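Local coordinates for cell wall surface anchor family protein (Streptococcus agalactiae serogroup V, PDB 3TW0), which serves as the adhesive tip pilin GBS104 of the bacterial pilus, probably contacting the host through a von Willebrand factor A-type domain that binds magnesium, at residues A[190-193]-A[194-197]; A[307-310]-A[311-315]. The protein carries 2 engineered substitutions. All coordinates share one frame; numbering follows the deposited sequence.

Interaction 1 (A[190-193]-A[194-197])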
loop_
_atom_site.group_PDB
_atom_site.type_symbol
_atom_site.label_atom_id
_atom_site.label_comp_id
_atom_site.label_asym_id
_atom_site.label_seq_id
_atom_site.Cartn_x
_atom_site.Cartn_y
_atom_site.Cartn_z
ATOM N N THR A 190 0.553 26.487 14.862
ATOM C CA THR A 190 1.217 25.327 15.466
ATOM C C THR A 190 2.104 24.638 14.430
ATOM O O THR A 190 1.623 24.311 13.322
ATOM C CB THR A 190 0.205 24.325 16.001
ATOM O OG1 THR A 190 -0.627 24.958 16.983
ATOM C CG2 THR A 190 0.897 23.119 16.628
ATOM N N SER A 191 3.396 24.465 14.754
ATOM C CA SER A 191 4.337 23.803 13.838
ATOM C C SER A 191 3.852 22.401 13.487
ATOM O O SER A 191 3.162 21.761 14.273
ATOM C CB SER A 191 5.745 23.691 14.452
ATOM O OG SER A 191 5.732 22.721 15.477
ATOM N N TYR A 192 4.255 21.903 12.322
ATOM C CA TYR A 192 3.891 20.541 11.962
ATOM C C TYR A 192 4.422 19.510 12.979
ATOM O O TYR A 192 3.730 18.535 13.281
ATOM C CB TYR A 192 4.338 20.216 10.528
ATOM C CG TYR A 192 3.570 20.985 9.480
ATOM C CD1 TYR A 192 2.162 20.849 9.391
ATOM C CD2 TYR A 192 4.229 21.825 8.553
ATOM C CE1 TYR A 192 1.422 21.552 8.422
ATOM C CE2 TYR A 192 3.486 22.522 7.557
ATOM C CZ TYR A 192 2.091 22.367 7.524
ATOM O OH TYR A 192 1.327 23.003 6.602
ATOM N N GLN A 193 5.625 19.735 13.520
ATOM C CA GLN A 193 6.145 18.821 14.546
ATOM C C GLN A 193 5.226 18.777 15.775
ATOM O O GLN A 193 4.878 17.702 16.258
ATOM C CB GLN A 193 7.589 19.145 14.951
ATOM C CG GLN A 193 8.190 18.081 15.911
ATOM C CD GLN A 193 8.290 16.691 15.270
ATOM O OE1 GLN A 193 8.902 16.533 14.219
ATOM N NE2 GLN A 193 7.686 15.686 15.906
ATOM N N ASN A 194 4.816 19.942 16.270
ATOM C CA ASN A 194 3.890 19.966 17.390
ATOM C C ASN A 194 2.521 19.391 17.017
ATOM O O ASN A 194 1.852 18.798 17.851
ATOM C CB ASN A 194 3.764 21.379 17.988
ATOM C CG ASN A 194 5.026 21.815 18.756
ATOM O OD1 ASN A 194 5.752 20.978 19.293
ATOM N ND2 ASN A 194 5.281 23.129 18.807
ATOM N N GLN A 195 2.100 19.551 15.760
ATOM C CA GLN A 195 0.822 18.955 15.321
ATOM C C GLN A 195 0.944 17.436 15.353
ATOM O O GLN A 195 0.076 16.748 15.858
ATOM C CB GLN A 195 0.433 19.427 13.911
ATOM C CG GLN A 195 0.006 20.890 13.823
ATOM C CD GLN A 195 -0.662 21.195 12.501
ATOM O OE1 GLN A 195 -1.440 20.380 11.987
ATOM N NE2 GLN A 195 -0.339 22.335 11.933
ATOM N N PHE A 196 2.060 16.931 14.868
ATOM C CA PHE A 196 2.307 15.474 14.792
ATOM C C PHE A 196 2.315 14.889 16.198
ATOM O O PHE A 196 1.573 13.934 16.515
ATOM C CB PHE A 196 3.655 15.249 14.100
ATOM C CG PHE A 196 4.035 13.799 13.916
ATOM C CD1 PHE A 196 3.511 13.049 12.859
ATOM C CD2 PHE A 196 4.988 13.195 14.768
ATOM C CE1 PHE A 196 3.903 11.724 12.672
ATOM C CE2 PHE A 196 5.358 11.884 14.593
ATOM C CZ PHE A 196 4.814 11.130 13.552
ATOM N N ASN A 197 3.141 15.490 17.046
ATOM C CA ASN A 197 3.157 15.185 18.488
ATOM C C ASN A 197 1.790 15.165 19.161
ATOM O O ASN A 197 1.549 14.275 19.977
ATOM C CB ASN A 197 4.090 16.151 19.228
ATOM C CG ASN A 197 5.538 15.964 18.832
ATOM O OD1 ASN A 197 5.875 14.994 18.160
ATOM N ND2 ASN A 197 6.410 16.878 19.278
HETATM O O HOH W 1 4.124 25.348 17.246
#

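Interaction 2 (A[307-310]-A[311-315])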
loop_
_atom_site.group_PDB
_atom_site.type_symbol
_atom_site.label_atom_id
_atom_site.label_comp_id
_atom_site.label_asym_id
_atom_site.label_seq_id
_atom_site.Cartn_x
_atom_site.Cartn_y
_atom_site.Cartn_z
ATOM N N LEU A 307 2.450 4.014 11.889
ATOM C CA LEU A 307 1.710 4.860 12.796
ATOM C C LEU A 307 0.241 4.462 12.806
ATOM O O LEU A 307 -0.388 4.361 13.867
ATOM C CB LEU A 307 1.907 6.332 12.446
ATOM C CG LEU A 307 3.270 6.977 12.715
ATOM C CD1 LEU A 307 3.355 8.310 11.980
ATOM C CD2 LEU A 307 3.562 7.158 14.239
ATOM N N TYR A 308 -0.319 4.185 11.630
ATOM C CA TYR A 308 -1.693 3.740 11.608
ATOM C C TYR A 308 -1.822 2.389 12.311
ATOM O O TYR A 308 -2.759 2.175 13.091
ATOM C CB TYR A 308 -2.252 3.620 10.177
ATOM C CG TYR A 308 -3.463 2.750 10.211
ATOM C CD1 TYR A 308 -4.705 3.272 10.532
ATOM C CD2 TYR A 308 -3.338 1.379 10.042
ATOM C CE1 TYR A 308 -5.822 2.449 10.635
ATOM C CE2 TYR A 308 -4.437 0.543 10.144
ATOM C CZ TYR A 308 -5.670 1.084 10.433
ATOM O OH TYR A 308 -6.738 0.218 10.520
ATOM N N PHE A 309 -0.887 1.483 12.038
ATOM C CA PHE A 309 -0.891 0.157 12.655
ATOM C C PHE A 309 -0.866 0.300 14.179
ATOM O O PHE A 309 -1.711 -0.257 14.887
ATOM C CB PHE A 309 0.308 -0.661 12.172
ATOM C CG PHE A 309 0.374 -2.060 12.747
ATOM C CD1 PHE A 309 -0.280 -3.131 12.115
ATOM C CD2 PHE A 309 1.100 -2.311 13.925
ATOM C CE1 PHE A 309 -0.229 -4.434 12.669
ATOM C CE2 PHE A 309 1.151 -3.589 14.473
ATOM C CZ PHE A 309 0.510 -4.655 13.841
ATOM N N ASN A 310 0.103 1.076 14.666
ATOM C CA ASN A 310 0.310 1.229 16.099
ATOM C C ASN A 310 -0.814 1.989 16.794
ATOM O O ASN A 310 -1.050 1.807 17.975
ATOM C CB ASN A 310 1.664 1.894 16.386
ATOM C CG ASN A 310 2.845 0.958 16.139
ATOM O OD1 ASN A 310 2.684 -0.260 16.123
ATOM N ND2 ASN A 310 4.044 1.527 15.947
ATOM N N GLY A 311 -1.511 2.839 16.064
ATOM C CA GLY A 311 -2.605 3.611 16.628
ATOM C C GLY A 311 -3.924 2.865 16.695
ATOM O O GLY A 311 -4.739 3.120 17.592
ATOM N N ASN A 312 -4.159 1.955 15.754
ATOM C CA ASN A 312 -5.515 1.438 15.507
ATOM C C ASN A 312 -5.612 -0.095 15.472
ATOM O O ASN A 312 -6.712 -0.652 15.619
ATOM C CB ASN A 312 -6.084 2.034 14.188
ATOM C CG ASN A 312 -6.060 3.560 14.159
ATOM O OD1 ASN A 312 -7.029 4.195 14.554
ATOM N ND2 ASN A 312 -4.953 4.158 13.685
ATOM N N ILE A 313 -4.478 -0.773 15.261
ATOM C CA ILE A 313 -4.451 -2.227 15.205
ATOM C C ILE A 313 -3.841 -2.852 16.448
ATOM O O ILE A 313 -4.484 -3.653 17.083
ATOM C CB ILE A 313 -3.663 -2.786 13.992
ATOM C CG1 ILE A 313 -4.075 -2.107 12.678
ATOM C CG2 ILE A 313 -3.769 -4.321 13.926
ATOM C CD1 ILE A 313 -5.487 -2.364 12.217
ATOM N N ARG A 314 -2.588 -2.510 16.740
ATOM C CA ARG A 314 -1.824 -3.093 17.860
ATOM C C ARG A 314 -2.583 -3.028 19.192
ATOM O O ARG A 314 -2.608 -4.015 19.919
ATOM C CB ARG A 314 -0.469 -2.404 17.996
ATOM C CG ARG A 314 0.469 -3.053 19.002
ATOM C CD ARG A 314 1.795 -2.297 19.092
ATOM N NE ARG A 314 2.842 -3.273 18.846
ATOM C CZ ARG A 314 3.577 -3.351 17.741
ATOM N NH1 ARG A 314 3.459 -2.461 16.777
ATOM N NH2 ARG A 314 4.472 -4.314 17.627
ATOM N N PRO A 315 -3.226 -1.884 19.501
ATOM C CA PRO A 315 -4.033 -1.829 20.739
ATOM C C PRO A 315 -5.191 -2.851 20.848
ATOM O O PRO A 315 -5.638 -3.119 21.964
ATOM C CB PRO A 315 -4.606 -0.399 20.736
ATOM C CG PRO A 315 -3.714 0.396 19.860
ATOM C CD PRO A 315 -3.207 -0.580 18.799
#

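Interaction 1 (A[190-193]-A[194-197])
Ser191 meets Asn194 because its chi1 of 72° sets OG between the backbone N and the carbonyl carbon, facing the first turn of helix 192-201. There OG accepts from Asn194 N at 3.0 Å, the N-cap bond. A water adds a second link, accepting from both Ser191 N and Asn194 ND2.

Gln195 starts with CG anti to its carbonyl carbon and then runs extended (chi2 -167°), which carries its amide back alongside the first turn, within reach of Thr190 O. NE2 donates to Thr190 O at 3.1 Å in an almost straight bond, with the acceptor in the amide plane, while OE1 accepts from Asn185 N. Bonds at both ends of the amide fix its rotation. Thr190 CG2 rests 3.6 Å from Asn194 CB and also touches Gln195 CG.

One turn on, Gln193 bends at chi2 and brings NE2 to 3.0 Å from Asn197 OD1. The donor stands above the carbonyl plane of Asn197, off the lone pairs, so the bond is less well directed than that of Gln195.

The chemistry is that of a polar helix start: Ser191 OG gives the Asn194 N-H a side-chain acceptor, and the buried Gln195 amide ties the preceding loop to the helix.

Interaction 2 (A[307-310]-A[311-315])
Backbone hydrogen bonds from Ile313 and Arg314 to Phe309 mark the end of helix 302-312. Gly311 N still reaches Leu307 O, four residues back, but Phe309 O accepts twice: from Ile313 N at 2.8 Å and from Arg314 N at 3.0 Å. The two donors approach from opposite faces of the carbonyl plane, and the second closes a wider turn, from residue i+5 to i.

Among the side-chain polar contacts, Asn312 ND2 donates to Tyr308 O at 3.0 Å, in the carbonyl plane and on a lone pair. The amide lies only 14° from parallel to the Tyr308 ring, with ND2 3.3 Å from CD1; its OD1 accepts from Gln211 N. Asn310 and Arg314 run side by side in the same direction, bringing OD1 and NH1 together, although the modelled separation is implausibly short and the details of this bond are doubtful. Arg314 NH1 also lies at the Phe309 ring edge, 3.5 Å from Phe309 CE2, and Arg314 NH2 donates to Ser347 O.

Apolar contacts centre on Ile313. Its CB sits over one face of the Phe309 ring in a CH-pi contact, 4.2 Å from the centroid and 24° off the normal, while CG1 lies 3.7 Å from Tyr308 CE2. With CG anti to the backbone N (chi1 -179°), the Phe309 ring projects outward from the helix, and Ile313 comes over its face.

Phe309 and Ile313 also pack on Ile320 of strand 319-324, and Tyr308 on helix 145-159. The arrangement is that of a helix C-terminus leading into a strand of the central parallel sheet, as in the alternating helices and strands of the vWFA fold.

Overall arrangement
Interaction 1 starts helix 192-201 and interaction 2 ends helix 302-312; their centres are about 20 Å apart. The two helices nevertheless meet directly: Phe196 CE1 of interaction 1 packs 3.5 Å from Leu307 CD1 of interaction 2, and Phe196 also touches Glu303 on the same helix. The two regions therefore share an apolar link, while their polar networks engage different loops, Asn185 for 190-197 and Gln211 and Ser347 for 307-315. Interaction 2 lies closer to the centre of the chain, about 16 Å from it between centres, against about 25 Å for interaction 1. Both lie away from the magnesium site formed by Ser20, Ser22 and Thr143.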